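Local coordinates for protein hypothetical bacterial 6-phosphogluconolactonase (Bacteroides fragilis, PDB 3SCY) that is a putative 6-phosphogluconolactonase, which would probably hydrolyse 6-phosphogluconolactone to 6-phosphogluconate, built as a seven-bladed beta-propeller, at residues A[205-208]-A[209-213]. Numbering follows the deposited sequence.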
loop_
_atom_site.group_PDB
_atom_site.type_symbol
_atom_site.label_atom_id
_atom_site.label_comp_id
_atom_site.label_asym_id
_atom_site.label_seq_id
_atom_site.Cartn_x
_atom_site.Cartn_y
_atom_site.Cartn_z
ATOM N N PHE A 205 -8.199 11.855 13.139
ATOM C CA PHE A 205 -9.351 11.027 13.481
ATOM C C PHE A 205 -8.840 9.950 14.407
ATOM O O PHE A 205 -7.788 9.373 14.155
ATOM C CB PHE A 205 -10.021 10.430 12.225
ATOM C CG PHE A 205 -10.459 11.480 11.233
ATOM C CD1 PHE A 205 -11.617 12.219 11.445
ATOM C CD2 PHE A 205 -9.684 11.770 10.111
ATOM C CE1 PHE A 205 -12.008 13.210 10.545
ATOM C CE2 PHE A 205 -10.086 12.762 9.203
ATOM C CZ PHE A 205 -11.237 13.488 9.443
ATOM N N LYS A 206 -9.562 9.669 15.471
ATOM C CA LYS A 206 -9.134 8.671 16.436
ATOM C C LYS A 206 -9.897 7.375 16.213
ATOM O O LYS A 206 -11.091 7.414 15.918
ATOM C CB LYS A 206 -9.354 9.225 17.866
ATOM C CG LYS A 206 -8.946 8.299 19.027
ATOM C CD LYS A 206 -7.425 8.140 19.209
ATOM C CE LYS A 206 -7.053 7.433 20.496
ATOM N NZ LYS A 206 -7.593 6.040 20.575
ATOM N N VAL A 207 -9.207 6.229 16.336
ATOM C CA VAL A 207 -9.878 4.920 16.263
ATOM C C VAL A 207 -9.722 4.225 17.623
ATOM O O VAL A 207 -8.969 4.711 18.479
ATOM C CB VAL A 207 -9.453 4.014 15.074
ATOM C CG1 VAL A 207 -9.759 4.680 13.725
ATOM C CG2 VAL A 207 -7.987 3.607 15.172
ATOM N N ALA A 208 -10.445 3.110 17.842
ATOM C CA ALA A 208 -10.436 2.398 19.124
ATOM C C ALA A 208 -9.000 2.127 19.637
ATOM O O ALA A 208 -8.156 1.684 18.855
ATOM C CB ALA A 208 -11.209 1.090 19.013
ATOM N N PRO A 209 -8.703 2.384 20.939
ATOM C CA PRO A 209 -7.342 2.138 21.443
ATOM C C PRO A 209 -6.870 0.714 21.190
ATOM O O PRO A 209 -7.648 -0.236 21.311
ATOM C CB PRO A 209 -7.468 2.407 22.951
ATOM C CG PRO A 209 -8.610 3.383 23.049
ATOM C CD PRO A 209 -9.582 2.926 22.001
ATOM N N GLY A 210 -5.605 0.592 20.824
ATOM C CA GLY A 210 -4.977 -0.698 20.562
ATOM C C GLY A 210 -5.241 -1.247 19.174
ATOM O O GLY A 210 -4.856 -2.385 18.886
ATOM N N SER A 211 -5.925 -0.470 18.297
ATOM C CA SER A 211 -6.218 -0.950 16.941
ATOM C C SER A 211 -4.956 -1.101 16.086
ATOM O O SER A 211 -4.807 -2.102 15.390
ATOM C CB SER A 211 -7.175 -0.000 16.227
ATOM O OG SER A 211 -8.464 -0.001 16.815
ATOM N N GLY A 212 -4.080 -0.102 16.104
ATOM C CA GLY A 212 -2.875 -0.130 15.280
ATOM C C GLY A 212 -3.175 0.082 13.802
ATOM O O GLY A 212 -2.926 -0.817 12.994
ATOM N N PRO A 213 -3.733 1.265 13.415
ATOM C CA PRO A 213 -4.088 1.508 11.994
ATOM C C PRO A 213 -2.945 1.233 11.042
ATOM O O PRO A 213 -1.834 1.695 11.284
ATOM C CB PRO A 213 -4.435 3.014 11.962
ATOM C CG PRO A 213 -4.773 3.363 13.332
ATOM C CD PRO A 213 -4.062 2.430 14.266
#
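Ser-211 folds back on Ala-208 and grips its carbonyl oxygen twice. The hydroxyl OG donates to Ala-208 O at 2.7 Å, and the backbone N of Ser-211 adds a longer bond of 3.2 Å to the same oxygen, bent to 141° at the hydrogen. Both donors approach from one face of the carbonyl plane. With chi1 at -67°, OG sits beside the serine's own backbone N, which explains how one residue delivers both. On the buried side, Val-207 CG2 touches both Ser-211 CB, at 3.8 Å, and Pro-213 CG, at 3.7 Å; the valine and proline side chains run past each other in opposite directions, with Leu-227 of the next blade touching both. On the exposed side, the bent chain of Lys-206 crosses Pro-209 at about a right angle, NZ lying 3.8 Å from its CG. Lys-206 NZ also donates to Val-207 O at 2.8 Å, nearly in line with the C=O bond. Gly-210, with its positive phi, takes the third position of a type II beta turn, and Asp-177 accepts from the N atoms of Gly-210 and Gly-212. This turn belongs to the link from outer strand 197-206 to inner strand 213-218 of the following propeller blade.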